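Local coordinates for glycinin (Glycine max, PDB 1OD5), which probably serves as a seed storage protein of the 11S globulin family, a reserve of sulfur-containing amino acids, assembled as a hexamer, at residues A[22-27]-A[234-239]; A[52-57]-A[131-136]. All coordinates share one frame; numbering follows the deposited sequence.

In the fold
Both contacts lie on the same side of the chain's centre, about 10 Å apart between centres, and both are partly buried. Both reach one curled antiparallel sheet: strand 236-238 of contact 1 pairs with strand 55-61 of contact 2, and V237 O approaches L56 N to 2.9 Å, a probable hydrogen bond. Contact 1 brings a tight turn from the other sheet of the N-terminal cupin domain against strand 236-238, so single backbone atoms and polar side chains do most of the work, with E23 and E25 exposed. Contact 2 is regular antiparallel pairing inside the sheet, with a carbonate on one face and apolar and aromatic side chains on the other.

Contact 1: A[22-27]-A[234-239]; sequences VESEGG and KQIVTV
G26 and V237 approach to 4.4 Å between CA atoms where the turn 24-27 meets strand 236-238, and one backbone bond, from G26 N to I236 O (2.9 Å), holds the turn to the strand; it is nearly straight, 165° at the hydrogen, with the donor above the carbonyl plane. The turn is itself closed by the bond from S24 N to G27 O. The S24 hydroxyl approaches the same I236 oxygen: OG lies 2.9 Å from I236 O, although R233 O is also within reach of its proton. E25 supplies the second well-formed link. Its CG is anti to the backbone N (chi1 174°) and the chain runs on extended, which carries OE2 to within 2.9 Å of T238 N; the amide meets the anti side of the carboxylate, tilted 18° from its plane. T238 OG1 lies 3.2 Å from G26 CA, a close packing contact, while the CG2 branch of I236 packs against the G26 carbonyl. At the other end K234 runs alongside the E23 carbonyl, its CD 3.1 Å from E23 O, and NZ adds a weak bond to that oxygen. V22 CG1 meets the amide end of Q235 at van der Waals distance. The turn joins strands 20-24 and 27-31; a hairpin tip of one sheet thus packs against a strand of the other, within the two-sheet, jelly-roll-like architecture of the cupin fold.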
loop_
_atom_site.group_PDB
_atom_site.type_symbol
_atom_site.label_atom_id
_atom_site.label_comp_id
_atom_site.label_asym_id
_atom_site.label_seq_id
_atom_site.Cartn_x
_atom_site.Cartn_y
_atom_site.Cartn_z
ATOM N N VAL A 22 -35.355 -3.445 25.514
ATOM C CA VAL A 22 -35.886 -2.089 25.373
ATOM C C VAL A 22 -37.093 -2.285 24.459
ATOM O O VAL A 22 -37.027 -2.879 23.379
ATOM C CB VAL A 22 -34.866 -1.121 24.696
ATOM C CG1 VAL A 22 -35.514 0.177 24.204
ATOM C CG2 VAL A 22 -33.835 -0.730 25.719
ATOM N N GLU A 23 -38.247 -1.855 24.952
ATOM C CA GLU A 23 -39.479 -1.946 24.186
ATOM C C GLU A 23 -39.691 -0.576 23.580
ATOM O O GLU A 23 -39.587 0.466 24.233
ATOM C CB GLU A 23 -40.669 -2.291 25.082
ATOM C CG GLU A 23 -41.027 -3.772 25.104
ATOM C CD GLU A 23 -42.113 -4.107 24.072
ATOM O OE1 GLU A 23 -41.831 -4.838 23.108
ATOM O OE2 GLU A 23 -43.243 -3.616 24.235
ATOM N N SER A 24 -39.990 -0.613 22.292
ATOM C CA SER A 24 -40.202 0.619 21.573
ATOM C C SER A 24 -41.562 0.570 20.897
ATOM O O SER A 24 -42.207 -0.482 20.883
ATOM C CB SER A 24 -39.033 0.730 20.600
ATOM O OG SER A 24 -38.803 2.090 20.317
ATOM N N GLU A 25 -42.026 1.696 20.339
ATOM C CA GLU A 25 -43.318 1.751 19.658
ATOM C C GLU A 25 -43.400 0.845 18.436
ATOM O O GLU A 25 -44.394 0.138 18.258
ATOM C CB GLU A 25 -43.607 3.174 19.213
ATOM C CG GLU A 25 -44.870 3.343 18.362
ATOM C CD GLU A 25 -45.031 4.740 17.788
ATOM O OE1 GLU A 25 -45.822 5.520 18.316
ATOM O OE2 GLU A 25 -44.377 5.082 16.810
ATOM N N GLY A 26 -42.343 0.903 17.599
ATOM C CA GLY A 26 -42.253 0.129 16.379
ATOM C C GLY A 26 -41.177 -0.931 16.404
ATOM O O GLY A 26 -40.681 -1.277 15.335
ATOM N N GLY A 27 -40.779 -1.461 17.572
ATOM C CA GLY A 27 -39.756 -2.479 17.617
ATOM C C GLY A 27 -39.253 -2.831 18.991
ATOM O O GLY A 27 -39.636 -2.286 20.003
ATOM N N LYS A 234 -39.656 6.287 21.745
ATOM C CA LYS A 234 -38.304 5.756 21.921
ATOM C C LYS A 234 -37.590 5.668 20.570
ATOM O O LYS A 234 -38.076 6.281 19.626
ATOM C CB LYS A 234 -38.338 4.392 22.610
ATOM C CG LYS A 234 -38.737 4.686 24.052
ATOM C CD LYS A 234 -39.097 3.426 24.803
ATOM C CE LYS A 234 -39.664 3.772 26.190
ATOM N NZ LYS A 234 -40.032 2.540 26.871
ATOM N N GLN A 235 -36.443 4.977 20.435
ATOM C CA GLN A 235 -35.633 4.852 19.220
ATOM C C GLN A 235 -36.186 4.149 17.975
ATOM O O GLN A 235 -35.591 4.286 16.909
ATOM C CB GLN A 235 -34.327 4.183 19.590
ATOM C CG GLN A 235 -34.489 2.819 20.272
ATOM C CD GLN A 235 -34.118 2.910 21.746
ATOM O OE1 GLN A 235 -33.111 2.361 22.179
ATOM N NE2 GLN A 235 -34.862 3.615 22.583
ATOM N N ILE A 236 -37.238 3.326 18.044
ATOM C CA ILE A 236 -37.790 2.678 16.854
ATOM C C ILE A 236 -39.276 3.045 16.862
ATOM O O ILE A 236 -40.033 2.692 17.780
ATOM C CB ILE A 236 -37.656 1.155 16.893
ATOM C CG1 ILE A 236 -36.209 0.781 17.050
ATOM C CG2 ILE A 236 -38.241 0.556 15.620
ATOM C CD1 ILE A 236 -36.059 -0.735 17.236
ATOM N N VAL A 237 -39.678 3.823 15.860
ATOM C CA VAL A 237 -41.059 4.264 15.743
ATOM C C VAL A 237 -41.850 3.600 14.607
ATOM O O VAL A 237 -41.299 2.972 13.703
ATOM C CB VAL A 237 -41.066 5.804 15.562
ATOM C CG1 VAL A 237 -40.166 6.418 16.625
ATOM C CG2 VAL A 237 -40.593 6.204 14.161
ATOM N N THR A 238 -43.169 3.640 14.654
ATOM C CA THR A 238 -43.991 3.099 13.596
ATOM C C THR A 238 -44.341 4.287 12.712
ATOM O O THR A 238 -44.548 5.421 13.175
ATOM C CB THR A 238 -45.239 2.490 14.160
ATOM O OG1 THR A 238 -44.777 1.389 14.920
ATOM C CG2 THR A 238 -46.214 1.965 13.111
ATOM N N VAL A 239 -44.353 3.986 11.405
ATOM C CA VAL A 239 -44.660 4.986 10.410
ATOM C C VAL A 239 -46.014 4.547 9.895
ATOM O O VAL A 239 -46.153 3.535 9.201
ATOM C CB VAL A 239 -43.616 4.987 9.277
ATOM C CG1 VAL A 239 -43.949 6.124 8.335
ATOM C CG2 VAL A 239 -42.207 5.218 9.807
#

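Contact 2: A[52-57]-A[131-136]; sequences NRNGLH and WTYNTG. With CO3 (carbonate ion), chain C.
In the N-terminal cupin domain H57 and T132 face each other across antiparallel strands 55-57 and 131-134, on the sheet face that holds the carbonate pocket. The axes run 170° apart, and H57 with T132 forms a hydrogen-bonded pair in which H57 N donates to T132 O at 3.0 Å; N134 N gives the next bond to G55 O. Residues 52-55 form a type II turn that leads into strand 55-57, closed by G55 N to N52 O. On the opposite face L56 and Y133 make the non-hydrogen-bonded pair, with L56 CB 4.3 Å from Y133 CD1. The tyrosine ring, its CG anti to the backbone N (chi1 168°), runs beside the N54 side chain in the same direction, ring and amide planes 25° apart. N54 ND2 then donates to Y133 OH over 3.1 Å, the hydroxyl lying near the amide plane. A phenylalanine in place of Y133 would probably leave the N54 amide without this acceptor and freer to turn beside the ring. Y130 OH also bonds the carbonate, and R49 completes the pocket; the ion probably comes from the crystallisation liquor. Its O3 takes two bonds from this pair of strands: H57 ND1 reaches it at 2.7 Å from the ring edge, near the imidazole plane, and T132 OG1 donates at 2.6 Å.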
loop_
_atom_site.group_PDB
_atom_site.type_symbol
_atom_site.label_atom_id
_atom_site.label_comp_id
_atom_site.label_asym_id
_atom_site.label_seq_id
_atom_site.Cartn_x
_atom_site.Cartn_y
_atom_site.Cartn_z
ATOM N N ASN A 52 -40.763 -3.759 13.836
ATOM C CA ASN A 52 -42.042 -4.303 13.435
ATOM C C ASN A 52 -42.455 -3.675 12.090
ATOM O O ASN A 52 -41.711 -2.850 11.534
ATOM C CB ASN A 52 -43.034 -4.020 14.575
ATOM C CG ASN A 52 -42.634 -4.667 15.905
ATOM O OD1 ASN A 52 -42.707 -4.054 16.978
ATOM N ND2 ASN A 52 -42.187 -5.922 15.900
ATOM N N ARG A 53 -43.588 -4.114 11.504
ATOM C CA ARG A 53 -44.056 -3.569 10.238
ATOM C C ARG A 53 -44.242 -2.083 10.403
ATOM O O ARG A 53 -44.724 -1.604 11.428
ATOM C CB ARG A 53 -45.403 -4.176 9.741
ATOM C CG ARG A 53 -46.574 -4.582 10.652
ATOM C CD ARG A 53 -46.204 -5.828 11.507
ATOM N NE ARG A 53 -47.315 -6.733 11.801
ATOM C CZ ARG A 53 -47.127 -8.049 12.043
ATOM N NH1 ARG A 53 -45.908 -8.629 12.030
ATOM N NH2 ARG A 53 -48.214 -8.788 12.318
ATOM N N ASN A 54 -43.701 -1.405 9.385
ATOM C CA ASN A 54 -43.666 0.047 9.261
ATOM C C ASN A 54 -42.757 0.653 10.324
ATOM O O ASN A 54 -42.868 1.828 10.642
ATOM C CB ASN A 54 -45.072 0.665 9.373
ATOM C CG ASN A 54 -45.982 0.321 8.194
ATOM O OD1 ASN A 54 -47.122 -0.112 8.352
ATOM N ND2 ASN A 54 -45.524 0.447 6.953
ATOM N N GLY A 55 -41.799 -0.144 10.831
ATOM C CA GLY A 55 -40.850 0.305 11.824
ATOM C C GLY A 55 -39.608 0.980 11.218
ATOM O O GLY A 55 -38.910 0.398 10.393
ATOM N N LEU A 56 -39.359 2.213 11.701
ATOM C CA LEU A 56 -38.274 3.133 11.383
ATOM C C LEU A 56 -37.244 3.232 12.530
ATOM O O LEU A 56 -37.575 3.871 13.526
ATOM C CB LEU A 56 -38.838 4.548 11.153
ATOM C CG LEU A 56 -38.131 5.691 10.381
ATOM C CD1 LEU A 56 -38.546 6.997 11.035
ATOM C CD2 LEU A 56 -36.616 5.639 10.445
ATOM N N HIS A 57 -36.007 2.691 12.491
ATOM C CA HIS A 57 -35.071 2.862 13.590
ATOM C C HIS A 57 -34.472 4.240 13.290
ATOM O O HIS A 57 -33.856 4.474 12.253
ATOM C CB HIS A 57 -34.048 1.728 13.546
ATOM C CG HIS A 57 -32.936 1.743 14.602
ATOM N ND1 HIS A 57 -31.978 0.831 14.739
ATOM C CD2 HIS A 57 -32.731 2.681 15.574
ATOM C CE1 HIS A 57 -31.207 1.169 15.722
ATOM N NE2 HIS A 57 -31.672 2.285 16.212
ATOM N N TRP A 131 -30.152 4.904 9.365
ATOM C CA TRP A 131 -31.529 4.668 9.751
ATOM C C TRP A 131 -31.974 3.463 8.943
ATOM O O TRP A 131 -31.428 3.187 7.876
ATOM C CB TRP A 131 -32.417 5.897 9.427
ATOM C CG TRP A 131 -32.469 6.352 7.973
ATOM C CD1 TRP A 131 -31.661 7.367 7.517
ATOM C CD2 TRP A 131 -33.239 5.799 6.986
ATOM N NE1 TRP A 131 -31.901 7.445 6.227
ATOM C CE2 TRP A 131 -32.827 6.533 5.868
ATOM C CE3 TRP A 131 -34.195 4.792 6.861
ATOM C CZ2 TRP A 131 -33.383 6.264 4.614
ATOM C CZ3 TRP A 131 -34.747 4.523 5.607
ATOM C CH2 TRP A 131 -34.341 5.254 4.492
ATOM N N THR A 132 -32.920 2.675 9.426
ATOM C CA THR A 132 -33.408 1.537 8.674
ATOM C C THR A 132 -34.922 1.621 8.727
ATOM O O THR A 132 -35.491 2.317 9.566
ATOM C CB THR A 132 -32.972 0.165 9.256
ATOM O OG1 THR A 132 -33.336 0.177 10.629
ATOM C CG2 THR A 132 -31.483 -0.127 9.076
ATOM N N TYR A 133 -35.622 0.916 7.843
ATOM C CA TYR A 133 -37.066 0.945 7.823
ATOM C C TYR A 133 -37.518 -0.384 7.299
ATOM O O TYR A 133 -36.930 -0.904 6.355
ATOM C CB TYR A 133 -37.516 2.060 6.933
ATOM C CG TYR A 133 -38.986 1.969 6.640
ATOM C CD1 TYR A 133 -39.937 2.248 7.630
ATOM C CD2 TYR A 133 -39.381 1.612 5.366
ATOM C CE1 TYR A 133 -41.295 2.173 7.341
ATOM C CE2 TYR A 133 -40.737 1.536 5.069
ATOM C CZ TYR A 133 -41.677 1.820 6.053
ATOM O OH TYR A 133 -43.009 1.786 5.722
ATOM N N ASN A 134 -38.582 -0.929 7.886
ATOM C CA ASN A 134 -39.100 -2.228 7.477
ATOM C C ASN A 134 -40.028 -2.012 6.281
ATOM O O ASN A 134 -40.903 -1.148 6.316
ATOM C CB ASN A 134 -39.835 -2.856 8.675
ATOM C CG ASN A 134 -40.369 -4.256 8.455
ATOM O OD1 ASN A 134 -40.948 -4.848 9.360
ATOM N ND2 ASN A 134 -40.244 -4.910 7.309
ATOM N N THR A 135 -39.792 -2.733 5.169
ATOM C CA THR A 135 -40.639 -2.600 3.978
ATOM C C THR A 135 -41.554 -3.810 3.779
ATOM O O THR A 135 -42.396 -3.784 2.888
ATOM C CB THR A 135 -39.804 -2.417 2.662
ATOM O OG1 THR A 135 -38.954 -3.554 2.558
ATOM C CG2 THR A 135 -39.001 -1.135 2.628
ATOM N N GLY A 136 -41.416 -4.896 4.544
ATOM C CA GLY A 136 -42.262 -6.064 4.387
ATOM C C GLY A 136 -43.371 -6.063 5.413
ATOM O O GLY A 136 -43.586 -5.101 6.160
HETATM C C CO3 C . -30.850 -1.465 12.693
HETATM O O1 CO3 C . -31.118 -2.607 12.326
HETATM O O2 CO3 C . -29.799 -1.254 13.275
HETATM O O3 CO3 C . -31.615 -0.536 12.474
#